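Side-chain contacts in D-alanyl transferase DltD (PDB 6O93), which probably transfers D-alanine to lipoteichoic acid at the membrane of a Gram-positive bacterium: residues Y128-N133 and A165-G170; Q142-R147 and F276-E281; N28-K33 and L194-G199; Q282-N287 and Y376-R381. One frame throughout, in Å; residues are numbered along the deposited sequence.

Contact 1 (Y128-N133 and A165-G170); sequences YQWLAN and ANLQAG
Leu167 O is held by two donors. Gly170 N reaches it at 2.9 Å, and Gln142 NE2 makes the second hydrogen bond from helix 139-148. The side chain of the same residue makes the contact with 128-133. A single methyl, CD2, does the touching. It lies 3.8 Å from Trp130 CZ2, meeting the benzene part of the indole obliquely. It also lies 3.9 Å from Leu131 CD2. Trp130 and Leu167 reach out from opposite directions. Trp130 has CG anti to the backbone N (chi1 157°), which carries its long ring out to Leu167. Leu131 CD2 sits 3.6 Å above one face of that ring, offset toward the rim, and probably helps to hold the ring's tilt. The indole NE1 is also held, donating to Asp141 OD1. Leu167 has a chi1 of -99°, away from the usual staggered positions, which suggests some strain. All three touching residues are buried. Ala145 and Leu137 also pack on Leu167. The arrangement is helix-helix packing, in which one leucine methyl of helix 158-168 meets Trp130 and Leu131 of helix 124-132; a Schellman motif with Gly170 at positive phi ends helix 158-168.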
# COMPACT_ATOMS: atom_id res chain seq x y z
N TYR A 128 -5.42 -12.10 -15.27
CA TYR A 128 -5.56 -12.62 -16.64
C TYR A 128 -4.77 -11.76 -17.63
O TYR A 128 -4.14 -12.30 -18.55
CB TYR A 128 -7.03 -12.67 -17.04
CG TYR A 128 -7.79 -13.89 -16.55
CD1 TYR A 128 -7.30 -14.68 -15.52
CD2 TYR A 128 -8.99 -14.26 -17.15
CE1 TYR A 128 -8.00 -15.80 -15.09
CE2 TYR A 128 -9.68 -15.37 -16.73
CZ TYR A 128 -9.19 -16.14 -15.70
OH TYR A 128 -9.89 -17.25 -15.29
N GLN A 129 -4.82 -10.44 -17.47
CA GLN A 129 -4.04 -9.56 -18.34
C GLN A 129 -2.55 -9.89 -18.26
O GLN A 129 -1.86 -9.93 -19.28
CB GLN A 129 -4.29 -8.10 -17.97
CG GLN A 129 -3.54 -7.10 -18.83
CD GLN A 129 -3.54 -5.71 -18.23
OE1 GLN A 129 -3.41 -5.54 -17.01
NE2 GLN A 129 -3.71 -4.70 -19.07
N TRP A 130 -2.05 -10.12 -17.05
CA TRP A 130 -0.64 -10.44 -16.87
C TRP A 130 -0.26 -11.70 -17.64
O TRP A 130 0.76 -11.73 -18.34
CB TRP A 130 -0.35 -10.60 -15.37
CG TRP A 130 0.86 -11.42 -15.02
CD1 TRP A 130 2.15 -11.20 -15.40
CD2 TRP A 130 0.88 -12.60 -14.20
NE1 TRP A 130 2.97 -12.16 -14.86
CE2 TRP A 130 2.22 -13.03 -14.12
CE3 TRP A 130 -0.10 -13.33 -13.52
CZ2 TRP A 130 2.60 -14.16 -13.40
CZ3 TRP A 130 0.28 -14.45 -12.80
CH2 TRP A 130 1.61 -14.86 -12.75
N LEU A 131 -1.09 -12.74 -17.56
CA LEU A 131 -0.76 -13.99 -18.24
C LEU A 131 -0.96 -13.89 -19.75
O LEU A 131 -0.22 -14.51 -20.52
CB LEU A 131 -1.60 -15.14 -17.68
CG LEU A 131 -1.33 -15.47 -16.21
CD1 LEU A 131 -2.36 -16.44 -15.67
CD2 LEU A 131 0.07 -16.04 -16.04
N ALA A 132 -1.95 -13.11 -20.19
CA ALA A 132 -2.22 -13.00 -21.62
C ALA A 132 -1.07 -12.32 -22.35
O ALA A 132 -0.75 -12.67 -23.50
CB ALA A 132 -3.53 -12.23 -21.85
N ASN A 133 -0.43 -11.34 -21.72
CA ASN A 133 0.62 -10.55 -22.35
C ASN A 133 2.02 -11.07 -22.04
O ASN A 133 3.00 -10.43 -22.42
CB ASN A 133 0.51 -9.09 -21.91
CG ASN A 133 -0.81 -8.46 -22.29
OD1 ASN A 133 -1.38 -8.78 -23.33
ND2 ASN A 133 -1.30 -7.56 -21.46
N ALA A 165 1.03 -23.70 -13.16
CA ALA A 165 1.92 -24.85 -13.05
C ALA A 165 3.00 -24.82 -14.12
O ALA A 165 4.17 -25.13 -13.84
CB ALA A 165 1.11 -26.15 -13.14
N ASN A 166 2.64 -24.45 -15.35
CA ASN A 166 3.63 -24.37 -16.41
C ASN A 166 4.64 -23.26 -16.14
O ASN A 166 5.84 -23.43 -16.39
CB ASN A 166 2.94 -24.15 -17.76
CG ASN A 166 2.04 -25.30 -18.15
OD1 ASN A 166 2.18 -26.42 -17.64
ND2 ASN A 166 1.10 -25.04 -19.05
N LEU A 167 4.18 -22.11 -15.63
CA LEU A 167 5.10 -21.03 -15.30
C LEU A 167 6.16 -21.50 -14.31
O LEU A 167 7.35 -21.24 -14.49
CB LEU A 167 4.33 -19.84 -14.73
CG LEU A 167 4.02 -18.70 -15.70
CD1 LEU A 167 3.05 -19.15 -16.78
CD2 LEU A 167 3.48 -17.51 -14.94
N GLN A 168 5.73 -22.20 -13.25
CA GLN A 168 6.68 -22.70 -12.27
C GLN A 168 7.66 -23.68 -12.89
O GLN A 168 8.81 -23.77 -12.46
CB GLN A 168 5.94 -23.35 -11.10
CG GLN A 168 5.11 -22.39 -10.28
CD GLN A 168 4.28 -23.09 -9.22
OE1 GLN A 168 4.77 -23.41 -8.14
NE2 GLN A 168 3.01 -23.33 -9.54
N ALA A 169 7.23 -24.40 -13.92
CA ALA A 169 8.11 -25.33 -14.63
C ALA A 169 8.99 -24.63 -15.65
O ALA A 169 9.75 -25.32 -16.35
CB ALA A 169 7.28 -26.42 -15.31
N GLY A 170 8.92 -23.31 -15.76
CA GLY A 170 9.75 -22.58 -16.69
C GLY A 170 9.17 -22.44 -18.08
O GLY A 170 9.93 -22.18 -19.03

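Contact 2 (Q142-R147 and F276-E281); sequences QYLAQR and FQAALE
This is a buried helix-to-helix contact, joining helix 139-148 to helix 272-285, the helix that leads into strand 289-294 of the central parallel sheet. The methyl of Ala278 is its centre. Two neighbouring side chains of the other helix close on it. Leu144 CD2 comes to 4.1 Å from Ala278 CB, and Tyr143 CD2 to 4.2 Å from the same atom. The tyrosine ring meets the methyl obliquely. Neither approach is tight, yet the backbones come close: Leu144 CA and Ala278 CA are 7.2 Å apart, which the small alanine side chain permits. A chi1 of 177° swings the Tyr143 ring away from its own backbone N and toward 276-281. One face of the ring carries Arg147 CG, 3.4 Å above the plane and toward the rim, one helical turn on. Tyr143 is further held from outside the segments. Its OH is hydrogen-bonded to Asp275 OD1, the atom that also pairs with Arg147 NE in a salt bridge, and its ring stacks with that of Tyr383. The tyrosine is therefore fixed at its hydroxyl and on its ring, and the contact with Ala278 adds to that hydrogen bond and that stack. No hydrogen bond crosses between the two segments themselves. Helix 80-90 packs against both partners, with Leu81 on Leu144 and Ala84 on Ala278. Phe276 and Leu280 turn to helix 309-324, so helix 272-285 lies between that helix and helix 139-148.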
# COMPACT_ATOMS: atom_id res chain seq x y z
N GLN A 142 7.59 -16.42 -12.01
CA GLN A 142 7.50 -17.75 -11.41
C GLN A 142 7.18 -17.65 -9.92
O GLN A 142 6.45 -18.50 -9.39
CB GLN A 142 8.80 -18.52 -11.64
CG GLN A 142 9.17 -18.66 -13.10
CD GLN A 142 10.36 -19.57 -13.32
OE1 GLN A 142 11.51 -19.12 -13.29
NE2 GLN A 142 10.10 -20.85 -13.53
N TYR A 143 7.71 -16.64 -9.24
CA TYR A 143 7.37 -16.46 -7.83
C TYR A 143 5.90 -16.09 -7.67
O TYR A 143 5.22 -16.63 -6.79
CB TYR A 143 8.26 -15.38 -7.19
CG TYR A 143 7.87 -15.11 -5.76
CD1 TYR A 143 8.34 -15.92 -4.73
CD2 TYR A 143 7.02 -14.07 -5.43
CE1 TYR A 143 7.99 -15.69 -3.42
CE2 TYR A 143 6.65 -13.84 -4.11
CZ TYR A 143 7.14 -14.65 -3.11
OH TYR A 143 6.78 -14.42 -1.81
N LEU A 144 5.39 -15.19 -8.52
CA LEU A 144 3.97 -14.87 -8.48
C LEU A 144 3.13 -16.11 -8.70
O LEU A 144 2.15 -16.35 -7.98
CB LEU A 144 3.64 -13.81 -9.54
CG LEU A 144 4.05 -12.37 -9.23
CD1 LEU A 144 3.81 -11.50 -10.45
CD2 LEU A 144 3.27 -11.84 -8.03
N ALA A 145 3.49 -16.92 -9.70
CA ALA A 145 2.74 -18.15 -9.97
C ALA A 145 2.73 -19.06 -8.75
O ALA A 145 1.68 -19.59 -8.37
CB ALA A 145 3.35 -18.87 -11.17
N GLN A 146 3.89 -19.26 -8.12
CA GLN A 146 3.97 -20.13 -6.95
C GLN A 146 3.05 -19.64 -5.84
O GLN A 146 2.31 -20.43 -5.24
CB GLN A 146 5.42 -20.22 -6.47
CG GLN A 146 5.62 -21.08 -5.22
CD GLN A 146 5.50 -20.29 -3.93
OE1 GLN A 146 4.65 -20.58 -3.08
NE2 GLN A 146 6.36 -19.29 -3.76
N ARG A 147 3.09 -18.34 -5.54
CA ARG A 147 2.29 -17.81 -4.45
C ARG A 147 0.80 -17.89 -4.76
O ARG A 147 -0.00 -18.26 -3.89
CB ARG A 147 2.69 -16.36 -4.15
CG ARG A 147 4.10 -16.20 -3.60
CD ARG A 147 4.21 -16.64 -2.15
NE ARG A 147 3.45 -15.77 -1.26
CZ ARG A 147 2.53 -16.17 -0.38
NH1 ARG A 147 2.23 -17.45 -0.23
NH2 ARG A 147 1.90 -15.27 0.37
N PHE A 276 6.74 -8.79 -0.88
CA PHE A 276 7.28 -7.44 -1.00
C PHE A 276 8.32 -7.37 -2.10
O PHE A 276 8.37 -6.39 -2.86
CB PHE A 276 7.87 -7.00 0.34
CG PHE A 276 8.44 -5.62 0.34
CD1 PHE A 276 7.69 -4.55 -0.12
CD2 PHE A 276 9.72 -5.39 0.81
CE1 PHE A 276 8.21 -3.27 -0.11
CE2 PHE A 276 10.24 -4.11 0.82
CZ PHE A 276 9.49 -3.05 0.36
N GLN A 277 9.16 -8.40 -2.21
CA GLN A 277 10.13 -8.45 -3.30
C GLN A 277 9.43 -8.42 -4.66
O GLN A 277 9.93 -7.81 -5.61
CB GLN A 277 10.99 -9.71 -3.17
CG GLN A 277 12.05 -9.86 -4.25
CD GLN A 277 13.08 -8.74 -4.22
OE1 GLN A 277 13.06 -7.89 -3.33
NE2 GLN A 277 13.99 -8.74 -5.19
N ALA A 278 8.27 -9.08 -4.76
CA ALA A 278 7.54 -9.06 -6.02
C ALA A 278 7.16 -7.64 -6.42
O ALA A 278 7.27 -7.26 -7.59
CB ALA A 278 6.30 -9.95 -5.92
N ALA A 279 6.70 -6.84 -5.45
CA ALA A 279 6.36 -5.46 -5.74
C ALA A 279 7.60 -4.65 -6.11
O ALA A 279 7.54 -3.78 -6.99
CB ALA A 279 5.65 -4.83 -4.54
N LEU A 280 8.73 -4.93 -5.46
CA LEU A 280 9.96 -4.21 -5.76
C LEU A 280 10.44 -4.49 -7.18
O LEU A 280 10.88 -3.58 -7.89
CB LEU A 280 11.04 -4.58 -4.75
CG LEU A 280 10.79 -4.14 -3.31
CD1 LEU A 280 11.88 -4.70 -2.40
CD2 LEU A 280 10.73 -2.63 -3.20
N GLU A 281 10.36 -5.76 -7.62
CA GLU A 281 10.78 -6.09 -8.97
C GLU A 281 9.90 -5.39 -10.01
O GLU A 281 10.40 -4.91 -11.03
CB GLU A 281 10.76 -7.60 -9.18
CG GLU A 281 11.06 -8.02 -10.62
CD GLU A 281 11.46 -9.48 -10.76
OE1 GLU A 281 11.72 -10.13 -9.73
OE2 GLU A 281 11.52 -9.97 -11.90

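Contact 3 (N28-K33 and L194-G199); sequences NVIKNK and LFSQIG
Ile30 is the tight part of this contact. Its end methyl, CD1, lies 3.7 Å from Gln197 CG and 3.8 Å from Ser196 OG. The isoleucine and glutamine chains cross at about a right angle, and the nearest glutamine atom is CG. An extended chi2 of 170° carries Ile30 CD1 out to the 194-199 segment. Leu13 and Ala16 of helix 10-17 pack on the same isoleucine. Ser196 OG, although it touches a methyl, has a polar partner in Asp192 O, one turn back. The serine is thus buried with its hydroxyl satisfied. Ser196 and Gln197 are the middle residues of a type I turn from Phe195 to Ile198, closed by Ile198 N to Phe195 O at 3.1 Å.

The other side is looser. Gln197 is partly exposed, and beyond it Ile198 and Gly199 lie exposed. Lys31, by contrast, is buried and takes no part in the meeting with the turn. Its ammonium is held by Gly27 O and Ser89 OG. Lys31 NZ also donates to Asn32 OD1 at 2.9 Å, tilted 31° from the carbonyl plane. The chemistry is therefore divided. Ile30 and the turn meet by van der Waals contact, with no hydrogen bond between the segments. Asp192, whose OD2 accepts from the backbone N of Asn28 and Val29, supplies a polar tie from helix 175-195 to the start of helix 29-36.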
# COMPACT_ATOMS: atom_id res chain seq x y z
N ASN A 28 -8.55 -1.22 -14.23
CA ASN A 28 -7.44 -0.64 -14.98
C ASN A 28 -7.72 0.76 -15.51
O ASN A 28 -6.85 1.63 -15.41
CB ASN A 28 -7.06 -1.56 -16.16
CG ASN A 28 -6.10 -2.66 -15.75
OD1 ASN A 28 -5.45 -2.58 -14.72
ND2 ASN A 28 -6.01 -3.69 -16.59
N VAL A 29 -8.92 1.00 -16.05
CA VAL A 29 -9.18 2.24 -16.79
C VAL A 29 -8.83 3.45 -15.94
O VAL A 29 -8.01 4.30 -16.33
CB VAL A 29 -10.65 2.29 -17.25
CG1 VAL A 29 -10.95 3.63 -17.90
CG2 VAL A 29 -10.94 1.15 -18.22
N ILE A 30 -9.45 3.57 -14.76
CA ILE A 30 -9.36 4.81 -14.00
C ILE A 30 -7.97 4.98 -13.40
O ILE A 30 -7.33 6.02 -13.56
CB ILE A 30 -10.46 4.86 -12.92
CG1 ILE A 30 -11.83 5.01 -13.59
CG2 ILE A 30 -10.20 6.00 -11.95
CD1 ILE A 30 -13.01 4.84 -12.65
N LYS A 31 -7.48 3.96 -12.68
CA LYS A 31 -6.21 4.12 -11.99
C LYS A 31 -5.06 4.28 -12.98
O LYS A 31 -4.14 5.07 -12.74
CB LYS A 31 -5.96 2.94 -11.05
CG LYS A 31 -5.32 1.72 -11.69
CD LYS A 31 -5.29 0.54 -10.72
CE LYS A 31 -4.40 -0.58 -11.22
NZ LYS A 31 -4.79 -1.06 -12.57
N ASN A 32 -5.09 3.54 -14.09
CA ASN A 32 -4.01 3.64 -15.07
C ASN A 32 -3.99 5.01 -15.73
O ASN A 32 -2.92 5.59 -15.94
CB ASN A 32 -4.15 2.55 -16.13
CG ASN A 32 -3.94 1.16 -15.55
OD1 ASN A 32 -3.73 0.99 -14.35
ND2 ASN A 32 -4.00 0.15 -16.42
N LYS A 33 -5.17 5.55 -16.06
CA LYS A 33 -5.23 6.87 -16.66
C LYS A 33 -4.70 7.93 -15.71
O LYS A 33 -3.96 8.84 -16.12
CB LYS A 33 -6.66 7.19 -17.08
CG LYS A 33 -6.83 8.50 -17.84
CD LYS A 33 -6.12 8.45 -19.19
CE LYS A 33 -6.40 9.70 -20.02
NZ LYS A 33 -5.70 9.67 -21.33
N LEU A 194 -17.94 -0.66 -17.20
CA LEU A 194 -19.32 -0.51 -16.77
C LEU A 194 -19.48 -0.38 -15.26
O LEU A 194 -20.33 0.38 -14.79
CB LEU A 194 -20.16 -1.69 -17.27
CG LEU A 194 -20.35 -1.84 -18.78
CD1 LEU A 194 -21.18 -3.08 -19.08
CD2 LEU A 194 -21.02 -0.60 -19.37
N PHE A 195 -18.68 -1.12 -14.49
CA PHE A 195 -18.95 -1.31 -13.07
C PHE A 195 -17.86 -0.80 -12.13
O PHE A 195 -18.06 -0.84 -10.92
CB PHE A 195 -19.19 -2.80 -12.77
CG PHE A 195 -20.33 -3.40 -13.55
CD1 PHE A 195 -21.49 -2.69 -13.79
CD2 PHE A 195 -20.22 -4.69 -14.06
CE1 PHE A 195 -22.53 -3.25 -14.51
CE2 PHE A 195 -21.26 -5.25 -14.78
CZ PHE A 195 -22.41 -4.53 -15.01
N SER A 196 -16.72 -0.33 -12.65
CA SER A 196 -15.61 0.02 -11.78
C SER A 196 -15.90 1.22 -10.89
O SER A 196 -15.14 1.46 -9.94
CB SER A 196 -14.35 0.31 -12.61
OG SER A 196 -14.51 1.46 -13.41
N GLN A 197 -16.96 1.98 -11.16
CA GLN A 197 -17.30 3.13 -10.33
C GLN A 197 -18.39 2.82 -9.30
O GLN A 197 -18.71 3.68 -8.48
CB GLN A 197 -17.75 4.31 -11.20
CG GLN A 197 -16.64 4.84 -12.10
CD GLN A 197 -17.10 5.98 -13.00
OE1 GLN A 197 -17.65 5.75 -14.08
NE2 GLN A 197 -16.88 7.21 -12.56
N ILE A 198 -18.96 1.62 -9.33
CA ILE A 198 -19.96 1.25 -8.33
C ILE A 198 -19.30 1.20 -6.96
O ILE A 198 -18.24 0.58 -6.78
CB ILE A 198 -20.61 -0.10 -8.70
CG1 ILE A 198 -21.43 0.05 -9.98
CG2 ILE A 198 -21.47 -0.61 -7.55
CD1 ILE A 198 -22.00 -1.25 -10.52
N GLY A 199 -19.91 1.87 -5.99
CA GLY A 199 -19.37 1.93 -4.65
C GLY A 199 -18.29 2.97 -4.43
O GLY A 199 -17.84 3.13 -3.29

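Contact 4 (Q282-N287 and Y376-R381); sequences QLAEKN and YQIDDR
Tyr376 comes first and lays its ring against Ala284 on the last turn of helix 272-285, which ends in a Schellman motif with Asn287 at positive phi. The loop between helices 352-367 and 385-388 packs here. Tyr376 CD2 is 3.6 Å from Ala284 CB, and its CE2 is 3.9 Å from Ala284 CA. The ring takes the methyl obliquely. A chi1 of -73° sets CG beside the backbone N and lets the ring run along the helix end, where its OH is hydrogen-bonded to Val288 O. Gln377 points away, and its backbone pairs with Gln326. Ile378 turns back to the helix. Its CG1 touches Ala284 CB at 3.6 Å and its CD1 reaches the same methyl at 3.8 Å, so one alanine sits against both residues. Asp379 bonds within its own segment. Its OD1 accepts from Arg381 N at 3.0 Å, on the anti side and 34° out of the carboxylate plane, making an Asx turn. Arg381 grips Asp379 side-on through syn lone pairs. OD2 lies in the guanidinium plane, 2.7 Å from NH2 in a salt bridge, while OD1 at NE is tilted 29° out of it. Two donors on OD1 help hold the carboxylate in place. Between the segments the chemistry is purely apolar, with no hydrogen bond crossing. The charges of Asp379 and Arg381 are matched locally, and the loop meets the helix through Tyr376 and Ile378.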
# COMPACT_ATOMS: atom_id res chain seq x y z
N GLN A 282 8.59 -5.33 -9.76
CA GLN A 282 7.70 -4.65 -10.70
C GLN A 282 8.03 -3.16 -10.78
O GLN A 282 8.00 -2.57 -11.87
CB GLN A 282 6.24 -4.84 -10.28
CG GLN A 282 5.76 -6.28 -10.33
CD GLN A 282 5.81 -6.87 -11.74
OE1 GLN A 282 5.50 -6.19 -12.72
NE2 GLN A 282 6.19 -8.13 -11.84
N LEU A 283 8.34 -2.54 -9.64
CA LEU A 283 8.68 -1.12 -9.64
C LEU A 283 10.00 -0.87 -10.36
O LEU A 283 10.12 0.08 -11.14
CB LEU A 283 8.75 -0.60 -8.21
CG LEU A 283 7.40 -0.58 -7.47
CD1 LEU A 283 7.60 -0.56 -5.96
CD2 LEU A 283 6.57 0.62 -7.92
N ALA A 284 11.00 -1.73 -10.12
CA ALA A 284 12.30 -1.56 -10.77
C ALA A 284 12.22 -1.82 -12.27
O ALA A 284 12.93 -1.16 -13.04
CB ALA A 284 13.33 -2.49 -10.12
N GLU A 285 11.38 -2.76 -12.70
CA GLU A 285 11.30 -3.08 -14.12
C GLU A 285 10.75 -1.91 -14.93
O GLU A 285 11.07 -1.78 -16.12
CB GLU A 285 10.43 -4.32 -14.34
CG GLU A 285 11.13 -5.62 -13.97
CD GLU A 285 10.20 -6.81 -14.01
OE1 GLU A 285 9.07 -6.68 -14.53
OE2 GLU A 285 10.60 -7.89 -13.52
N LYS A 286 9.93 -1.06 -14.32
CA LYS A 286 9.37 0.11 -14.98
C LYS A 286 10.08 1.40 -14.58
O LYS A 286 9.57 2.49 -14.84
CB LYS A 286 7.87 0.21 -14.70
CG LYS A 286 7.06 -0.96 -15.24
CD LYS A 286 7.11 -1.04 -16.76
CE LYS A 286 6.38 -2.27 -17.28
NZ LYS A 286 6.62 -2.47 -18.74
N ASN A 287 11.26 1.29 -13.96
CA ASN A 287 12.08 2.46 -13.63
C ASN A 287 11.28 3.46 -12.80
O ASN A 287 11.32 4.67 -13.04
CB ASN A 287 12.63 3.11 -14.89
CG ASN A 287 13.68 4.16 -14.60
OD1 ASN A 287 13.50 5.34 -14.90
ND2 ASN A 287 14.79 3.74 -14.00
N TYR A 376 19.09 0.46 -10.04
CA TYR A 376 18.53 -0.65 -9.29
C TYR A 376 19.35 -1.91 -9.54
O TYR A 376 19.81 -2.16 -10.65
CB TYR A 376 17.07 -0.89 -9.68
CG TYR A 376 16.10 0.14 -9.15
CD1 TYR A 376 16.19 0.60 -7.84
CD2 TYR A 376 15.10 0.66 -9.96
CE1 TYR A 376 15.31 1.54 -7.36
CE2 TYR A 376 14.21 1.60 -9.48
CZ TYR A 376 14.32 2.04 -8.18
OH TYR A 376 13.44 2.98 -7.69
N GLN A 377 19.52 -2.71 -8.48
CA GLN A 377 20.25 -3.97 -8.54
C GLN A 377 19.38 -5.05 -7.90
O GLN A 377 19.64 -5.52 -6.79
CB GLN A 377 21.62 -3.86 -7.86
CG GLN A 377 22.57 -2.90 -8.56
CD GLN A 377 23.93 -2.84 -7.92
OE1 GLN A 377 24.14 -3.40 -6.84
NE2 GLN A 377 24.87 -2.18 -8.57
N ILE A 378 18.33 -5.45 -8.63
CA ILE A 378 17.40 -6.45 -8.11
C ILE A 378 18.13 -7.78 -7.94
O ILE A 378 18.87 -8.22 -8.83
CB ILE A 378 16.19 -6.59 -9.05
CG1 ILE A 378 15.35 -5.31 -9.03
CG2 ILE A 378 15.35 -7.79 -8.65
CD1 ILE A 378 14.68 -5.02 -7.69
N ASP A 379 17.92 -8.41 -6.79
CA ASP A 379 18.51 -9.71 -6.47
C ASP A 379 17.37 -10.69 -6.23
O ASP A 379 16.66 -10.59 -5.22
CB ASP A 379 19.42 -9.60 -5.25
CG ASP A 379 20.25 -10.85 -5.03
OD1 ASP A 379 19.82 -11.94 -5.45
OD2 ASP A 379 21.34 -10.74 -4.42
N ASP A 380 17.18 -11.63 -7.16
CA ASP A 380 16.06 -12.56 -7.07
C ASP A 380 16.12 -13.42 -5.81
O ASP A 380 15.10 -13.99 -5.42
CB ASP A 380 16.03 -13.48 -8.30
CG ASP A 380 15.73 -12.73 -9.58
OD1 ASP A 380 15.02 -11.70 -9.52
OD2 ASP A 380 16.20 -13.18 -10.65
N ARG A 381 17.28 -13.52 -5.17
CA ARG A 381 17.41 -14.36 -3.99
C ARG A 381 16.57 -13.86 -2.83
O ARG A 381 16.34 -14.61 -1.87
CB ARG A 381 18.88 -14.47 -3.60
CG ARG A 381 19.73 -15.11 -4.69
CD ARG A 381 21.21 -15.13 -4.35
NE ARG A 381 21.75 -13.79 -4.13
CZ ARG A 381 23.04 -13.52 -4.01
NH1 ARG A 381 23.95 -14.48 -4.10
NH2 ARG A 381 23.44 -12.26 -3.82

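Overall arrangement
Contacts 2 and 4 share helix 272-285, their centres about 11 Å apart; Gln277 NE2 packs 3.3 Å from Asp379 O. Contact 1 lies about 13 Å from contact 2, centre to centre, and shares a hydrogen bond with it. Contact 3 is more remote, about 25 Å between centres from contacts 1 and 2. It is tied to contact 1 by Asn28 ND2 and Gln129 OE1, 3.2 Å apart. Helix 80-90 links several: His88 meets Trp130 of contact 1 and Gln282 of contact 4. The sodium site, Ser46, Glu48 and Ser104, includes none of the contact residues. Ser47, His349 and Asp346 may form an SGNH-type triad.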